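Local coordinates for protein fimbrial structural subunit (Actinomyces naeslundii, PDB 3QDH) that forms the shaft of Actinomyces type 2 fimbriae and mediates adhesion to streptococci and host cells during oral biofilm development, at residues A[60-65]-A[74-79]. Numbering follows the deposited sequence.
Sequences TEVSLE and YKVDTK
Y74 and V62 meet where two sheets of the same immunoglobulin-like domain face each other, in the first of the two modules of this fimbrial shaft fragment, consistent with the CnaA type. Strand 74-79 pairs with strand 82-87 in one sheet, strand 57-64 with strand 102-111 in the other; direct contact between 60-65 and 74-79 is made by side chains, near the domain surface, with all three touching residues partly exposed. Y74 CG sits between the backbone N and the carbonyl carbon (chi1 55°), which turns the ring toward strand 57-64 of the facing sheet and presents one face to V62. The fit is a CH-pi contact: V62 CB stands 3.8 Å from the centroid of the Y74 ring, only 14° off the normal. The two side chains run past each other in opposite directions, so that V62 CB lies nearest the phenol end, 3.7 Å from Y74 CZ, while V62 CG1 reaches back to the root of the ring, 3.8 Å from Y74 CD2. V62 CG2 takes the other flank at Y74 CE1. L69, in the loop between the strands, touches both residues, and the same loop supplies two of the zinc ligands, D70 and D73, with E90 as the third; the metal itself is about 8 Å from the Y74 side chain. V76 faces inward again and adds a looser contact, its CG2 4.1 Å from V62 CG2, then packs on T58 and A59. Further on, T78 OG1 hydrogen-bonds to V57 O, directly between the sheets. Back at the phenol, one water accepts from V62 N at 3.0 Å and hydrogen-bonds to Y74 OH at 2.9 Å.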
ATOM      1  N   THR A  60      -0.684 -10.181  -6.778  1.00 19.01           N
ATOM      2  CA  THR A  60      -0.052 -11.421  -6.307  1.00 19.78           C
ATOM      3  C   THR A  60      -1.013 -12.197  -5.406  1.00 19.10           C
ATOM      4  O   THR A  60      -2.119 -11.730  -5.123  1.00 18.74           O
ATOM      5  CB  THR A  60       1.229 -11.139  -5.482  1.00 20.04           C
ATOM      6  OG1 THR A  60       0.884 -10.402  -4.299  1.00 22.67           O
ATOM      7  CG2 THR A  60       2.253 -10.358  -6.294  1.00 20.89           C
ATOM      8  N   GLU A  61      -0.577 -13.371  -4.944  1.00 18.53           N
ATOM      9  CA  GLU A  61      -1.336 -14.190  -3.982  1.00 18.92           C
ATOM     10  C   GLU A  61      -2.777 -14.483  -4.423  1.00 17.95           C
ATOM     11  O   GLU A  61      -3.716 -14.380  -3.627  1.00 18.58           O
ATOM     12  CB  GLU A  61      -1.347 -13.555  -2.580  1.00 19.67           C
ATOM     13  CG  GLU A  61       0.016 -13.263  -1.973  1.00 23.70           C
ATOM     14  CD  GLU A  61      -0.063 -12.925  -0.483  1.00 27.78           C
ATOM     15  OE1 GLU A  61      -1.061 -13.286   0.177  1.00 30.90           O
ATOM     16  OE2 GLU A  61       0.878 -12.298   0.037  1.00 31.54           O
ATOM     17  N   VAL A  62      -2.953 -14.844  -5.687  1.00 16.72           N
ATOM     18  CA  VAL A  62      -4.277 -15.188  -6.198  1.00 15.91           C
ATOM     19  C   VAL A  62      -4.692 -16.473  -5.507  1.00 15.77           C
ATOM     20  O   VAL A  62      -3.899 -17.416  -5.438  1.00 14.59           O
ATOM     21  CB  VAL A  62      -4.265 -15.384  -7.721  1.00 15.79           C
ATOM     22  CG1 VAL A  62      -5.681 -15.693  -8.234  1.00 15.73           C
ATOM     23  CG2 VAL A  62      -3.715 -14.133  -8.410  1.00 16.70           C
ATOM     24  N   SER A  63      -5.912 -16.495  -4.970  1.00 15.31           N
ATOM     25  CA  SER A  63      -6.353 -17.613  -4.145  1.00 15.99           C
ATOM     26  C   SER A  63      -7.823 -17.958  -4.308  1.00 15.02           C
ATOM     27  O   SER A  63      -8.650 -17.103  -4.610  1.00 14.95           O
ATOM     28  CB  SER A  63      -6.075 -17.322  -2.663  1.00 16.25           C
ATOM     29  OG  SER A  63      -4.733 -16.890  -2.490  1.00 21.20           O
ATOM     30  N   LEU A  64      -8.132 -19.233  -4.102  1.00 14.88           N
ATOM     31  CA  LEU A  64      -9.499 -19.675  -3.937  1.00 14.70           C
ATOM     32  C   LEU A  64      -9.542 -20.402  -2.604  1.00 15.41           C
ATOM     33  O   LEU A  64      -8.887 -21.436  -2.430  1.00 14.84           O
ATOM     34  CB  LEU A  64      -9.926 -20.611  -5.073  1.00 14.75           C
ATOM     35  CG  LEU A  64     -11.309 -21.266  -4.910  1.00 13.68           C
ATOM     36  CD1 LEU A  64     -12.450 -20.242  -4.782  1.00 14.62           C
ATOM     37  CD2 LEU A  64     -11.579 -22.252  -6.057  1.00 15.20           C
ATOM     38  N   GLU A  65     -10.304 -19.848  -1.667  1.00 15.88           N
ATOM     39  CA  GLU A  65     -10.345 -20.347  -0.291  1.00 17.06           C
ATOM     40  C   GLU A  65     -10.682 -21.835  -0.222  1.00 17.46           C
ATOM     41  O   GLU A  65     -11.665 -22.285  -0.819  1.00 17.31           O
ATOM     42  CB  GLU A  65     -11.363 -19.534   0.501  1.00 17.17           C
ATOM     43  CG  GLU A  65     -11.461 -19.875   1.969  1.00 19.16           C
ATOM     44  CD  GLU A  65     -12.706 -19.297   2.603  1.00 21.03           C
ATOM     45  OE1 GLU A  65     -13.620 -18.838   1.865  1.00 19.26           O
ATOM     46  OE2 GLU A  65     -12.772 -19.312   3.852  1.00 22.47           O
ATOM     47  N   TYR A  74      -5.275 -18.968 -13.749  1.00 13.55           N
ATOM     48  CA  TYR A  74      -5.570 -17.550 -13.939  1.00 13.69           C
ATOM     49  C   TYR A  74      -4.423 -16.880 -14.674  1.00 14.36           C
ATOM     50  O   TYR A  74      -3.327 -17.436 -14.792  1.00 13.51           O
ATOM     51  CB  TYR A  74      -5.776 -16.869 -12.570  1.00 13.42           C
ATOM     52  CG  TYR A  74      -4.595 -17.087 -11.668  1.00 13.78           C
ATOM     53  CD1 TYR A  74      -3.521 -16.197 -11.672  1.00 14.12           C
ATOM     54  CD2 TYR A  74      -4.522 -18.218 -10.845  1.00 15.52           C
ATOM     55  CE1 TYR A  74      -2.408 -16.419 -10.860  1.00 16.86           C
ATOM     56  CE2 TYR A  74      -3.417 -18.449 -10.036  1.00 16.55           C
ATOM     57  CZ  TYR A  74      -2.369 -17.546 -10.048  1.00 17.42           C
ATOM     58  OH  TYR A  74      -1.274 -17.766  -9.253  1.00 19.06           O
ATOM     59  N   LYS A  75      -4.675 -15.662 -15.143  1.00 15.00           N
ATOM     60  CA  LYS A  75      -3.638 -14.830 -15.729  1.00 16.11           C
ATOM     61  C   LYS A  75      -3.717 -13.445 -15.095  1.00 16.41           C
ATOM     62  O   LYS A  75      -4.790 -12.859 -15.025  1.00 16.08           O
ATOM     63  CB  LYS A  75      -3.827 -14.710 -17.240  1.00 16.27           C
ATOM     64  CG  LYS A  75      -3.325 -15.905 -18.043  1.00 20.30           C
ATOM     65  CD  LYS A  75      -3.661 -15.740 -19.523  1.00 23.25           C
ATOM     66  CE  LYS A  75      -3.102 -16.879 -20.356  1.00 26.29           C
ATOM     67  NZ  LYS A  75      -3.789 -16.950 -21.689  1.00 29.27           N
ATOM     68  N   VAL A  76      -2.577 -12.944 -14.639  1.00 16.80           N
ATOM     69  CA  VAL A  76      -2.468 -11.573 -14.131  1.00 17.52           C
ATOM     70  C   VAL A  76      -1.855 -10.688 -15.225  1.00 17.88           C
ATOM     71  O   VAL A  76      -0.856 -11.060 -15.844  1.00 17.46           O
ATOM     72  CB  VAL A  76      -1.622 -11.515 -12.856  1.00 17.35           C
ATOM     73  CG1 VAL A  76      -1.573 -10.073 -12.295  1.00 17.80           C
ATOM     74  CG2 VAL A  76      -2.160 -12.492 -11.799  1.00 17.86           C
ATOM     75  N   ASP A  77      -2.475  -9.539 -15.477  1.00 18.58           N
ATOM     76  CA  ASP A  77      -2.032  -8.623 -16.523  1.00 19.64           C
ATOM     77  C   ASP A  77      -2.176  -7.195 -16.024  1.00 19.92           C
ATOM     78  O   ASP A  77      -3.048  -6.901 -15.206  1.00 18.67           O
ATOM     79  CB  ASP A  77      -2.876  -8.813 -17.793  1.00 19.87           C
ATOM     80  CG  ASP A  77      -2.255  -8.156 -19.024  1.00 23.58           C
ATOM     81  OD1 ASP A  77      -1.012  -8.120 -19.135  1.00 26.57           O
ATOM     82  OD2 ASP A  77      -3.016  -7.680 -19.892  1.00 28.38           O
ATOM     83  N   THR A  78      -1.302  -6.311 -16.505  1.00 20.47           N
ATOM     84  CA  THR A  78      -1.452  -4.881 -16.268  1.00 21.02           C
ATOM     85  C   THR A  78      -1.561  -4.154 -17.608  1.00 21.81           C
ATOM     86  O   THR A  78      -0.722  -4.350 -18.489  1.00 21.74           O
ATOM     87  CB  THR A  78      -0.267  -4.310 -15.446  1.00 21.17           C
ATOM     88  OG1 THR A  78      -0.201  -4.953 -14.166  1.00 20.12           O
ATOM     89  CG2 THR A  78      -0.424  -2.791 -15.247  1.00 21.46           C
ATOM     90  N   LYS A  79      -2.613  -3.347 -17.765  1.00 22.33           N
ATOM     91  CA  LYS A  79      -2.733  -2.407 -18.883  1.00 23.32           C
ATOM     92  C   LYS A  79      -2.859  -0.996 -18.300  1.00 23.06           C
ATOM     93  O   LYS A  79      -3.877  -0.656 -17.698  1.00 22.75           O
ATOM     94  CB  LYS A  79      -3.945  -2.743 -19.754  1.00 23.69           C
ATOM     95  CG  LYS A  79      -3.810  -4.056 -20.527  1.00 26.00           C
ATOM     96  CD  LYS A  79      -5.058  -4.362 -21.343  1.00 30.38           C
ATOM     97  CE  LYS A  79      -4.913  -5.679 -22.094  1.00 32.18           C
ATOM     98  NZ  LYS A  79      -5.801  -5.701 -23.289  1.00 34.81           N
TER
HETATM   99  O   HOH W   1      -0.688 -15.481  -7.515  1.00 18.25           O